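PDB 5MQO: Non-reducing end beta-L-arabinofuranosidase from Bacteroides thetaiotaomicron, which is a family GH127 glycoside hydrolase that probably cleaves sugars such as aceric acid from complex plant pectin. Local coordinates for residues N48-E53 with D508-G513; E108-V113 with K124-F129; V203-T208 with T212-A217; D309-T314 with Q318-L323; K633-T636 with S641-A644. All coordinates share one frame; numbering follows the deposited sequence.

Contact 1: residues N48-E53 with D508-G513; sequences NGFWGE and DYPWEG
The ring of Phe-50 turns an edge to Trp-511: Trp-511 CZ2 lies near the plane of the phenyl ring, 3.4 Å from Phe-50 CD2, and the indole NE1 sits at the same ring's edge. The two planes are inclined at 50°, neither stacked nor perpendicular. One face of the indole is occupied by Pro-510 CG, 4.2 Å above the plane and over its centre, while Phe-50 CD1 rests on a face of its neighbour Trp-51. Pro-510, which follows a cis peptide bond, also reaches the phenylalanine, its CD 3.4 Å from Phe-50 CB. Chi1 of Phe-50 (-170°) swings CG to the far side from the backbone N at the first turn of helix 50-69, directing the ring toward loop 508-513. Tyr-413 and Tyr-680 meet the same ring from helix 402-416 and a loop. An alanine in place of Phe-50 is likely to leave a gap between Pro-510 and Trp-511 and deprive indole CZ2 of a close neighbour. Across the two segments the interaction is carried by carbon surfaces, so the joint between the catalytic-domain helix and this loop of the middle domain depends on close fit and dispersion rather than on directed polar bonds.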
# COMPACT_ATOMS: atom_id res chain seq x y z
N ASN A 48 -2.00 16.03 -13.90
CA ASN A 48 -2.93 17.10 -13.45
C ASN A 48 -4.09 16.58 -12.64
O ASN A 48 -5.22 16.60 -13.11
CB ASN A 48 -3.55 17.84 -14.67
CG ASN A 48 -2.51 18.29 -15.67
OD1 ASN A 48 -1.58 19.03 -15.33
ND2 ASN A 48 -2.65 17.82 -16.91
N GLY A 49 -3.85 16.14 -11.42
CA GLY A 49 -5.00 15.78 -10.58
C GLY A 49 -4.60 15.42 -9.19
O GLY A 49 -3.65 16.00 -8.64
N PHE A 50 -5.32 14.45 -8.62
CA PHE A 50 -5.07 13.94 -7.27
C PHE A 50 -3.57 13.69 -7.06
O PHE A 50 -2.95 14.27 -6.15
CB PHE A 50 -5.86 12.64 -7.02
CG PHE A 50 -5.85 12.18 -5.59
CD1 PHE A 50 -4.78 11.49 -5.05
CD2 PHE A 50 -6.94 12.43 -4.76
CE1 PHE A 50 -4.79 11.06 -3.73
CE2 PHE A 50 -6.96 12.00 -3.44
CZ PHE A 50 -5.88 11.32 -2.92
N TRP A 51 -2.97 12.86 -7.91
CA TRP A 51 -1.62 12.36 -7.63
C TRP A 51 -0.52 13.32 -8.03
O TRP A 51 0.52 13.37 -7.37
CB TRP A 51 -1.40 10.95 -8.23
CG TRP A 51 -2.07 9.84 -7.41
CD1 TRP A 51 -3.15 9.09 -7.76
CD2 TRP A 51 -1.68 9.39 -6.11
NE1 TRP A 51 -3.46 8.20 -6.76
CE2 TRP A 51 -2.58 8.36 -5.74
CE3 TRP A 51 -0.65 9.74 -5.24
CZ2 TRP A 51 -2.49 7.69 -4.53
CZ3 TRP A 51 -0.56 9.08 -4.02
CH2 TRP A 51 -1.48 8.06 -3.68
N GLY A 52 -0.73 14.07 -9.10
CA GLY A 52 0.14 15.19 -9.43
C GLY A 52 0.32 16.14 -8.26
O GLY A 52 1.47 16.53 -7.92
N GLU A 53 -0.82 16.49 -7.65
CA GLU A 53 -0.85 17.39 -6.49
C GLU A 53 -0.12 16.79 -5.28
O GLU A 53 0.77 17.44 -4.71
CB GLU A 53 -2.28 17.76 -6.12
CG GLU A 53 -2.40 18.88 -5.11
CD GLU A 53 -3.79 18.98 -4.52
OE1 GLU A 53 -4.68 19.62 -5.14
OE2 GLU A 53 -3.97 18.40 -3.43
N ASP A 508 -10.32 12.90 -13.64
CA ASP A 508 -10.28 13.59 -12.34
C ASP A 508 -10.40 12.58 -11.19
O ASP A 508 -10.61 12.96 -10.04
CB ASP A 508 -11.34 14.72 -12.23
CG ASP A 508 -11.06 15.73 -11.05
OD1 ASP A 508 -9.88 15.98 -10.70
OD2 ASP A 508 -12.04 16.28 -10.46
N TYR A 509 -10.24 11.30 -11.52
CA TYR A 509 -10.16 10.17 -10.57
C TYR A 509 -9.17 10.53 -9.45
O TYR A 509 -8.17 11.21 -9.72
CB TYR A 509 -9.67 8.91 -11.31
CG TYR A 509 -9.96 7.56 -10.67
CD1 TYR A 509 -11.14 6.86 -10.95
CD2 TYR A 509 -9.05 6.96 -9.83
CE1 TYR A 509 -11.40 5.62 -10.38
CE2 TYR A 509 -9.31 5.73 -9.26
CZ TYR A 509 -10.48 5.05 -9.53
OH TYR A 509 -10.69 3.83 -8.93
N PRO A 510 -9.44 10.14 -8.21
CA PRO A 510 -10.60 9.38 -7.77
C PRO A 510 -11.93 10.16 -7.61
O PRO A 510 -12.94 9.56 -7.24
CB PRO A 510 -10.15 8.88 -6.40
CG PRO A 510 -9.37 10.04 -5.87
CD PRO A 510 -8.67 10.66 -7.06
N TRP A 511 -11.93 11.47 -7.91
CA TRP A 511 -13.10 12.29 -7.64
C TRP A 511 -14.23 11.99 -8.60
O TRP A 511 -15.38 12.16 -8.22
CB TRP A 511 -12.75 13.77 -7.65
CG TRP A 511 -11.58 14.11 -6.78
CD1 TRP A 511 -10.47 14.79 -7.15
CD2 TRP A 511 -11.40 13.77 -5.40
NE1 TRP A 511 -9.60 14.90 -6.10
CE2 TRP A 511 -10.14 14.28 -5.01
CE3 TRP A 511 -12.17 13.08 -4.46
CZ2 TRP A 511 -9.65 14.13 -3.72
CZ3 TRP A 511 -11.67 12.92 -3.18
CH2 TRP A 511 -10.43 13.46 -2.81
N GLU A 512 -13.92 11.53 -9.81
CA GLU A 512 -14.91 11.15 -10.83
C GLU A 512 -14.41 9.92 -11.56
O GLU A 512 -13.21 9.65 -11.57
CB GLU A 512 -15.12 12.26 -11.86
CG GLU A 512 -15.49 13.61 -11.24
CD GLU A 512 -15.80 14.69 -12.27
OE1 GLU A 512 -14.86 15.26 -12.89
OE2 GLU A 512 -17.01 14.98 -12.44
N GLY A 513 -15.32 9.20 -12.18
CA GLY A 513 -15.03 7.89 -12.76
C GLY A 513 -14.89 7.89 -14.27
O GLY A 513 -15.20 6.88 -14.89

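Contact 2: residues E108-V113 with K124-F129; sequences EGVASV and KLMDNF
Ala-111 and Met-126 mark the nearest approach of two consecutive helices, 102-117 and 120-136, which run in roughly opposite directions here with the CA atoms of this pair 7.6 Å apart. Met-126 bridges that space. Its sulfur settles against the backbone of Ala-111, with Met-126 SD 3.5 Å from Ala-111 CA, and the methyl of Ala-111 flanks it, CB to Met-126 SD being 3.7 Å. A bend at chi3 (-72°) folds CE back, keeping it 4.1 Å from Ala-111 CA instead of letting it run on past the helix. Nearer its backbone, Met-126 CG meets Val-110 CG1 at 3.7 Å, the two side chains sliding past each other in opposite senses. Met-107 and Tyr-114 of helix 102-117 and His-204 of helix 192-208 also touch the Met-126 side chain. Replacing Met-126 with an alanine would probably open a gap over Ala-111 and take away the CG contact of Val-110 CG1, leaving Val-110 less closely packed. Glu-108 and Ser-112 face the other way: Ser-112 OG donates to Glu-108 O at 2.6 Å, and Glu-108 forms a salt bridge with Arg-464. The chemistry is therefore divided by helix face, with charge and hydroxyl groups turned to one side and a buried, purely apolar seam, centred on one flexible and polarisable thioether, facing helix 120-136.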
# COMPACT_ATOMS: atom_id res chain seq x y z
N GLU A 108 16.35 6.22 -1.70
CA GLU A 108 15.61 5.44 -2.69
C GLU A 108 14.43 6.25 -3.21
O GLU A 108 14.14 6.28 -4.42
CB GLU A 108 15.14 4.13 -2.06
CG GLU A 108 14.44 3.16 -3.00
CD GLU A 108 13.94 1.89 -2.29
OE1 GLU A 108 14.55 1.45 -1.25
OE2 GLU A 108 12.92 1.33 -2.79
N GLY A 109 13.76 6.92 -2.28
CA GLY A 109 12.75 7.90 -2.60
C GLY A 109 13.25 9.05 -3.48
O GLY A 109 12.58 9.40 -4.44
N VAL A 110 14.41 9.63 -3.15
CA VAL A 110 14.98 10.70 -3.97
C VAL A 110 15.21 10.20 -5.41
O VAL A 110 14.82 10.88 -6.37
CB VAL A 110 16.30 11.28 -3.38
CG1 VAL A 110 16.97 12.22 -4.36
CG2 VAL A 110 16.07 12.04 -2.07
N ALA A 111 15.81 9.02 -5.56
CA ALA A 111 16.04 8.41 -6.88
C ALA A 111 14.78 8.13 -7.65
O ALA A 111 14.79 8.12 -8.87
CB ALA A 111 16.81 7.11 -6.74
N SER A 112 13.71 7.84 -6.93
CA SER A 112 12.45 7.43 -7.54
C SER A 112 11.75 8.62 -8.14
O SER A 112 11.15 8.53 -9.23
CB SER A 112 11.58 6.77 -6.47
OG SER A 112 12.19 5.57 -6.00
N VAL A 113 11.79 9.71 -7.39
CA VAL A 113 11.36 11.05 -7.80
C VAL A 113 12.18 11.57 -8.97
O VAL A 113 11.62 12.06 -9.94
CB VAL A 113 11.49 12.02 -6.60
CG1 VAL A 113 11.43 13.48 -7.03
CG2 VAL A 113 10.42 11.71 -5.56
N LYS A 124 22.99 15.37 -8.09
CA LYS A 124 24.18 15.78 -7.33
C LYS A 124 24.07 15.44 -5.83
O LYS A 124 24.99 14.84 -5.25
CB LYS A 124 24.45 17.28 -7.55
CG LYS A 124 24.89 17.55 -8.98
CD LYS A 124 24.55 18.95 -9.50
CE LYS A 124 24.66 18.99 -11.03
NZ LYS A 124 25.00 20.33 -11.59
N LEU A 125 22.94 15.81 -5.23
CA LEU A 125 22.59 15.39 -3.87
C LEU A 125 22.67 13.87 -3.67
O LEU A 125 23.01 13.40 -2.57
CB LEU A 125 21.19 15.89 -3.54
CG LEU A 125 20.50 15.41 -2.26
CD1 LEU A 125 21.30 15.71 -1.00
CD2 LEU A 125 19.13 16.07 -2.20
N MET A 126 22.37 13.09 -4.71
CA MET A 126 22.55 11.63 -4.66
C MET A 126 24.03 11.22 -4.72
O MET A 126 24.50 10.44 -3.88
CB MET A 126 21.73 10.95 -5.77
CG MET A 126 20.24 10.96 -5.46
SD MET A 126 19.20 9.90 -6.47
CE MET A 126 19.21 10.77 -8.04
N ASP A 127 24.75 11.75 -5.70
CA ASP A 127 26.20 11.52 -5.84
C ASP A 127 26.99 11.83 -4.58
O ASP A 127 27.99 11.15 -4.32
CB ASP A 127 26.79 12.33 -7.00
CG ASP A 127 26.52 11.70 -8.36
OD1 ASP A 127 26.06 10.54 -8.46
OD2 ASP A 127 26.81 12.40 -9.35
N ASN A 128 26.56 12.83 -3.82
CA ASN A 128 27.16 13.09 -2.50
C ASN A 128 26.79 12.06 -1.44
O ASN A 128 27.63 11.65 -0.65
CB ASN A 128 26.86 14.51 -2.01
CG ASN A 128 27.78 15.54 -2.63
OD1 ASN A 128 29.00 15.34 -2.67
ND2 ASN A 128 27.21 16.63 -3.14
N PHE A 129 25.53 11.64 -1.40
CA PHE A 129 25.12 10.61 -0.45
C PHE A 129 25.89 9.32 -0.72
O PHE A 129 26.44 8.71 0.20
CB PHE A 129 23.61 10.35 -0.56
CG PHE A 129 23.12 9.35 0.44
CD1 PHE A 129 22.84 9.74 1.75
CD2 PHE A 129 22.95 8.02 0.09
CE1 PHE A 129 22.40 8.82 2.68
CE2 PHE A 129 22.51 7.10 1.03
CZ PHE A 129 22.24 7.49 2.32

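Contact 3: residues V203-T208 with T212-A217; sequences VHHRAT and TLFDAA
His-205 and Phe-214 form the aromatic part of the contact. Their rings lie face to face, the planes only 16° apart and the centroids 4.7 Å, with CD2 of His-205 above the centre of the phenyl ring. Each ring is anti to its own backbone N, which extends it outward from its helix into the same layer, and His-205 CB packs on Phe-214 CB at 4.1 Å beneath the stack. Met-251 and Thr-255 of helix 243-255 touch the phenylalanine as well.

Van der Waals contacts gather round the second, buried histidine. The imidazole of His-204 meets Thr-212 through CE1, 3.8 Å from the methyl CG2, and Leu-213 through ND1, 3.9 Å from CB; both partners approach the ring at a slant. Met-126 and Ile-130 of helix 120-136 add further cover to this imidazole.

A cluster of polar bonds closes the end of helix 192-208. Thr-208 OG1 donates to His-204 O at 3.0 Å, coming in 44° out of the carbonyl plane, and Thr-208 N reaches the same oxygen, so this carbonyl is gripped twice. The hydroxyl oxygen also lies 3.2 Å above the plane of the His-204 ring and accepts from Lys-210 N in the connecting turn.

The local axes of 203-208 and 212-217 approach to 8.4 Å at a crossing angle of -156°, so helices 192-208 and 212-230 make an antiparallel helical hairpin, the building element of the (alpha/alpha)6 barrel adopted by GH127 catalytic domains.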
# COMPACT_ATOMS: atom_id res chain seq x y z
N VAL A 203 17.27 0.70 -7.21
CA VAL A 203 16.44 1.82 -7.61
C VAL A 203 17.28 2.96 -8.17
O VAL A 203 16.90 3.58 -9.17
CB VAL A 203 15.58 2.30 -6.42
CG1 VAL A 203 14.85 3.60 -6.75
CG2 VAL A 203 14.58 1.22 -6.02
N HIS A 204 18.42 3.24 -7.55
CA HIS A 204 19.29 4.27 -8.06
C HIS A 204 19.81 3.92 -9.46
O HIS A 204 19.80 4.77 -10.35
CB HIS A 204 20.46 4.54 -7.12
CG HIS A 204 21.40 5.56 -7.65
ND1 HIS A 204 22.56 5.22 -8.32
CD2 HIS A 204 21.32 6.91 -7.68
CE1 HIS A 204 23.18 6.33 -8.70
NE2 HIS A 204 22.45 7.36 -8.32
N HIS A 205 20.26 2.68 -9.62
CA HIS A 205 20.74 2.16 -10.92
C HIS A 205 19.71 2.31 -12.02
O HIS A 205 20.01 2.77 -13.11
CB HIS A 205 21.09 0.68 -10.78
CG HIS A 205 21.62 0.05 -12.03
ND1 HIS A 205 22.63 0.62 -12.78
CD2 HIS A 205 21.31 -1.12 -12.64
CE1 HIS A 205 22.90 -0.16 -13.81
NE2 HIS A 205 22.12 -1.23 -13.75
N ARG A 206 18.49 1.92 -11.71
CA ARG A 206 17.39 1.94 -12.65
C ARG A 206 16.98 3.35 -13.07
O ARG A 206 16.51 3.53 -14.19
CB ARG A 206 16.22 1.15 -12.05
CG ARG A 206 16.56 -0.35 -11.97
CD ARG A 206 15.39 -1.21 -11.51
NE ARG A 206 15.76 -2.63 -11.49
CZ ARG A 206 15.14 -3.59 -10.79
NH1 ARG A 206 14.09 -3.32 -10.01
NH2 ARG A 206 15.58 -4.84 -10.86
N ALA A 207 17.18 4.34 -12.20
CA ALA A 207 16.77 5.72 -12.42
C ALA A 207 17.81 6.56 -13.13
O ALA A 207 17.43 7.39 -13.96
CB ALA A 207 16.41 6.38 -11.10
N THR A 208 19.08 6.40 -12.77
CA THR A 208 20.19 7.24 -13.24
C THR A 208 21.06 6.58 -14.31
O THR A 208 21.78 7.27 -15.04
CB THR A 208 21.14 7.63 -12.07
OG1 THR A 208 21.91 6.49 -11.62
CG2 THR A 208 20.36 8.23 -10.89
N THR A 212 27.41 3.49 -9.53
CA THR A 212 28.10 3.96 -8.34
C THR A 212 27.52 3.36 -7.02
O THR A 212 28.27 2.77 -6.24
CB THR A 212 28.24 5.53 -8.36
OG1 THR A 212 29.17 5.97 -7.36
CG2 THR A 212 26.91 6.29 -8.19
N LEU A 213 26.21 3.46 -6.81
CA LEU A 213 25.60 2.89 -5.60
C LEU A 213 25.32 1.40 -5.78
O LEU A 213 25.43 0.63 -4.82
CB LEU A 213 24.30 3.60 -5.20
CG LEU A 213 23.71 3.14 -3.85
CD1 LEU A 213 24.70 3.32 -2.70
CD2 LEU A 213 22.40 3.83 -3.51
N PHE A 214 24.94 1.01 -6.99
CA PHE A 214 24.67 -0.40 -7.29
C PHE A 214 25.79 -1.35 -6.88
O PHE A 214 25.54 -2.39 -6.25
CB PHE A 214 24.40 -0.56 -8.78
CG PHE A 214 23.89 -1.92 -9.16
CD1 PHE A 214 22.71 -2.39 -8.62
CD2 PHE A 214 24.59 -2.72 -10.06
CE1 PHE A 214 22.22 -3.63 -8.97
CE2 PHE A 214 24.10 -3.96 -10.42
CZ PHE A 214 22.90 -4.41 -9.88
N ASP A 215 27.03 -0.99 -7.22
CA ASP A 215 28.20 -1.79 -6.86
C ASP A 215 28.35 -1.88 -5.34
O ASP A 215 28.67 -2.93 -4.82
CB ASP A 215 29.49 -1.28 -7.55
CG ASP A 215 29.48 -1.53 -9.09
OD1 ASP A 215 29.05 -2.61 -9.55
OD2 ASP A 215 29.91 -0.64 -9.85
N ALA A 216 28.04 -0.80 -4.63
CA ALA A 216 27.94 -0.86 -3.15
C ALA A 216 26.90 -1.86 -2.67
O ALA A 216 27.13 -2.59 -1.73
CB ALA A 216 27.65 0.51 -2.54
N ALA A 217 25.77 -1.91 -3.35
CA ALA A 217 24.73 -2.88 -3.04
C ALA A 217 25.10 -4.38 -3.36
O ALA A 217 24.89 -5.26 -2.49
CB ALA A 217 23.44 -2.47 -3.75

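Contact 4: residues D309-T314 with Q318-L323; sequences DVYAET and QLMKNL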
# COMPACT_ATOMS: atom_id res chain seq x y z
N ASP A 309 7.55 -13.24 -4.52
CA ASP A 309 8.76 -12.97 -5.30
C ASP A 309 9.60 -14.23 -5.57
O ASP A 309 10.07 -14.42 -6.70
CB ASP A 309 9.59 -11.86 -4.63
CG ASP A 309 9.24 -10.49 -5.16
OD1 ASP A 309 8.72 -10.41 -6.30
OD2 ASP A 309 9.51 -9.49 -4.46
N VAL A 310 9.76 -15.11 -4.59
CA VAL A 310 10.44 -16.39 -4.84
C VAL A 310 9.61 -17.24 -5.78
O VAL A 310 10.17 -17.81 -6.73
CB VAL A 310 10.79 -17.16 -3.55
CG1 VAL A 310 11.26 -18.60 -3.87
CG2 VAL A 310 11.85 -16.38 -2.78
N TYR A 311 8.29 -17.28 -5.56
CA TYR A 311 7.41 -18.04 -6.46
C TYR A 311 7.55 -17.57 -7.91
O TYR A 311 7.59 -18.39 -8.82
CB TYR A 311 5.94 -18.01 -6.03
CG TYR A 311 5.11 -18.69 -7.06
CD1 TYR A 311 5.02 -20.08 -7.11
CD2 TYR A 311 4.50 -17.94 -8.08
CE1 TYR A 311 4.29 -20.71 -8.11
CE2 TYR A 311 3.77 -18.56 -9.08
CZ TYR A 311 3.67 -19.93 -9.09
OH TYR A 311 2.95 -20.46 -10.11
N ALA A 312 7.65 -16.26 -8.12
CA ALA A 312 7.82 -15.70 -9.47
C ALA A 312 8.98 -16.33 -10.24
O ALA A 312 8.92 -16.44 -11.46
CB ALA A 312 8.03 -14.20 -9.41
N GLU A 313 10.02 -16.71 -9.50
CA GLU A 313 11.24 -17.28 -10.05
C GLU A 313 11.22 -18.79 -10.07
O GLU A 313 11.70 -19.35 -11.04
CB GLU A 313 12.48 -16.77 -9.26
CG GLU A 313 12.53 -15.26 -9.03
CD GLU A 313 12.41 -14.42 -10.31
OE1 GLU A 313 12.86 -14.90 -11.40
OE2 GLU A 313 11.89 -13.27 -10.22
N THR A 314 10.71 -19.45 -9.02
CA THR A 314 10.80 -20.94 -8.88
C THR A 314 9.61 -21.79 -9.40
O THR A 314 9.77 -23.00 -9.64
CB THR A 314 11.06 -21.38 -7.41
OG1 THR A 314 9.88 -21.17 -6.60
CG2 THR A 314 12.27 -20.64 -6.80
N GLN A 318 3.38 -25.28 -4.40
CA GLN A 318 3.00 -25.38 -2.98
C GLN A 318 2.98 -23.99 -2.36
O GLN A 318 2.03 -23.64 -1.72
CB GLN A 318 3.92 -26.34 -2.22
CG GLN A 318 3.73 -26.39 -0.70
CD GLN A 318 2.31 -26.66 -0.23
OE1 GLN A 318 1.60 -27.51 -0.78
NE2 GLN A 318 1.89 -25.96 0.81
N LEU A 319 4.00 -23.19 -2.63
CA LEU A 319 4.02 -21.79 -2.20
C LEU A 319 2.73 -20.99 -2.54
O LEU A 319 2.20 -20.28 -1.70
CB LEU A 319 5.23 -21.08 -2.80
CG LEU A 319 6.57 -21.72 -2.47
CD1 LEU A 319 7.66 -21.00 -3.22
CD2 LEU A 319 6.84 -21.69 -0.98
N MET A 320 2.23 -21.13 -3.77
CA MET A 320 0.97 -20.49 -4.18
C MET A 320 -0.24 -21.13 -3.50
O MET A 320 -1.26 -20.49 -3.33
CB MET A 320 0.82 -20.54 -5.71
CG MET A 320 -0.20 -19.58 -6.33
SD MET A 320 0.02 -17.79 -6.18
CE MET A 320 1.79 -17.65 -5.90
N LYS A 321 -0.15 -22.40 -3.11
CA LYS A 321 -1.19 -23.00 -2.25
C LYS A 321 -1.25 -22.30 -0.87
O LYS A 321 -2.33 -22.04 -0.36
CB LYS A 321 -1.01 -24.53 -2.10
CG LYS A 321 -2.18 -25.35 -2.62
CD LYS A 321 -1.81 -26.68 -3.30
CE LYS A 321 -2.97 -27.15 -4.20
NZ LYS A 321 -2.98 -28.62 -4.45
N ASN A 322 -0.09 -21.98 -0.31
CA ASN A 322 -0.00 -21.23 0.92
C ASN A 322 -0.41 -19.80 0.69
O ASN A 322 -1.24 -19.28 1.43
CB ASN A 322 1.40 -21.29 1.51
CG ASN A 322 1.82 -22.71 1.87
OD1 ASN A 322 2.65 -23.29 1.19
ND2 ASN A 322 1.22 -23.27 2.92
N LEU A 323 0.12 -19.17 -0.34
CA LEU A 323 -0.10 -17.72 -0.52
C LEU A 323 -1.54 -17.42 -0.79
O LEU A 323 -2.04 -16.40 -0.30
CB LEU A 323 0.79 -17.13 -1.60
CG LEU A 323 2.30 -17.05 -1.28
CD1 LEU A 323 3.08 -16.63 -2.54
CD2 LEU A 323 2.60 -16.13 -0.10
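Tyr-311 and Met-320 make the tight part of this contact. The methyl CE of Met-320 sits over one face of the phenol ring, 3.5 Å from Tyr-311 CD2 and displaced toward the rim, a CH-pi contact with CE 3.8 Å from the ring centroid. The sulfur stands farther back, Met-320 SD being 5.0 Å from that centroid, which makes this a Met-aromatic contact with the methyl leading. Bends at chi2 (63°) and chi3 curl the thioether so that its tip lies on the tyrosine, which it crosses at about a right angle.

The packing around Leu-319 is looser. Its CD1 comes no nearer than 4.0 Å to Thr-314 OG1 and 4.4 Å to Val-310 CG1, and Leu-319 CB is 4.4 Å from Tyr-311 CD1. Yet Leu-319 and Val-310 are buried, whereas Tyr-311, Met-320 and Thr-314 keep some exposure, so tightness and burial do not coincide. Farther from the joint, Gln-318 NE2 donates to Asn-322 OD1 at 2.8 Å, a bent bond one turn along the second helix, and the amide of Asn-322 is tied to the carbonyls of Arg-288 and Gln-290.

The local axes of 309-314 and 318-323 lie 10.0 Å apart at a crossing angle of -150°. Helices 297-314 and 317-333, separated by a two-residue turn, thus form a helical hairpin of the catalytic (alpha/alpha)6 barrel, bordered by helix 382-399, whose Val-398 and Met-395 touch Tyr-311 and Met-320 respectively.

Contact 5: residues K633-T636 with S641-A644; sequences KKTT and SIVA
Thr-635 carries its hydroxyl between the backbone N and the carbonyl carbon (chi1 67°), which leans OG1 across to Ala-644 CB at 4.1 Å. Ser-641 takes another staggered position: with OG on the far side from its own N (chi1 -168°), it lies alongside the aliphatic chain of Lys-634, 3.9 Å from CB. That lysine runs out straight and turns only at its last torsion, bringing NZ to its salt-bridge partner Asp-508. Thr-635 and Ile-642 are a hydrogen-bonded pair, with Ile-642 N to Thr-635 O at 2.9 Å and Thr-635 N to Ile-642 O at 2.8 Å, the former almost linear (176°). The bonds joining Lys-633 and Ala-644 are more bent, with both N to O distances 3.0 Å. Between them the non-hydrogen-bonded pair Lys-634 and Val-643 closes to 4.5 Å between CA atoms. Thr-635, Ile-642 and Ala-644 share one sheet face with side chains of the next strand, 670-678, Arg-675 touching Thr-635 and Ala-644 and Ile-677 touching Ile-642; Lys-634, Ser-641 and Val-643 occupy the other. Antiparallel strands 631-637 and 640-651, joined by a short turn, thus form a beta hairpin in the mixed sheet of the C-terminal domain.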
# COMPACT_ATOMS: atom_id res chain seq x y z
N LYS A 633 -19.59 17.36 -2.99
CA LYS A 633 -19.32 18.80 -3.02
C LYS A 633 -17.84 18.98 -2.87
O LYS A 633 -17.29 18.55 -1.86
CB LYS A 633 -19.98 19.53 -1.85
CG LYS A 633 -21.47 19.71 -1.99
CD LYS A 633 -21.83 21.18 -1.84
CE LYS A 633 -23.31 21.43 -2.07
NZ LYS A 633 -23.53 22.86 -2.47
N LYS A 634 -17.17 19.60 -3.83
CA LYS A 634 -15.74 19.90 -3.68
C LYS A 634 -15.58 20.84 -2.48
O LYS A 634 -16.41 21.71 -2.30
CB LYS A 634 -15.16 20.50 -4.97
CG LYS A 634 -15.01 19.50 -6.13
CD LYS A 634 -14.53 20.17 -7.43
CE LYS A 634 -14.38 19.24 -8.64
NZ LYS A 634 -13.29 18.22 -8.52
N THR A 635 -14.58 20.60 -1.62
CA THR A 635 -14.16 21.58 -0.58
C THR A 635 -12.64 21.48 -0.35
O THR A 635 -12.00 20.59 -0.91
CB THR A 635 -14.90 21.48 0.80
OG1 THR A 635 -14.56 20.25 1.44
CG2 THR A 635 -16.49 21.67 0.69
N THR A 636 -12.07 22.39 0.44
CA THR A 636 -10.60 22.56 0.52
C THR A 636 -10.06 22.30 1.93
O THR A 636 -10.64 22.81 2.90
CB THR A 636 -10.20 23.98 0.09
OG1 THR A 636 -10.65 24.22 -1.24
CG2 THR A 636 -8.70 24.15 0.11
N SER A 641 -8.15 20.08 -2.97
CA SER A 641 -9.55 19.98 -3.30
C SER A 641 -9.98 18.54 -3.14
O SER A 641 -9.42 17.65 -3.79
CB SER A 641 -9.85 20.45 -4.73
OG SER A 641 -11.26 20.59 -4.91
N ILE A 642 -10.94 18.30 -2.25
CA ILE A 642 -11.42 16.96 -1.98
C ILE A 642 -12.95 16.96 -2.16
O ILE A 642 -13.61 18.01 -2.00
CB ILE A 642 -10.98 16.44 -0.57
CG1 ILE A 642 -11.86 17.02 0.54
CG2 ILE A 642 -9.49 16.71 -0.29
CD1 ILE A 642 -11.70 16.38 1.90
N VAL A 643 -13.51 15.81 -2.50
CA VAL A 643 -14.94 15.64 -2.53
C VAL A 643 -15.41 15.23 -1.14
O VAL A 643 -15.13 14.13 -0.69
CB VAL A 643 -15.37 14.61 -3.58
CG1 VAL A 643 -16.90 14.42 -3.52
CG2 VAL A 643 -14.94 15.06 -4.96
N ALA A 644 -16.11 16.13 -0.47
CA ALA A 644 -16.89 15.75 0.72
C ALA A 644 -18.29 15.26 0.29
O ALA A 644 -18.67 15.40 -0.85
CB ALA A 644 -16.99 16.92 1.71

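In the fold
Two groups emerge. Contacts 1 and 5, with centres about 12 Å apart, touch directly: Trp-511 packs on the hairpin, Trp-511 CE3 lying 3.4 Å from Val-643 CG2, with Asp-508 OD2 3.0 Å from Lys-634 NZ. Parts of the catalytic, middle and C-terminal domains thus meet in one place. Contacts 2 and 3, about 10 Å between centres, join successive helices of the catalytic domain, and Met-126 SD meets His-204 CD2 at 3.9 Å. Contact 4, a further hairpin of that domain, has its centre about 28 Å from that of contact 3 and 43 Å from that of contact 5. Helices 50-69 and 102-117, consecutive in the modelled chain, lead from contact 1 to contact 2.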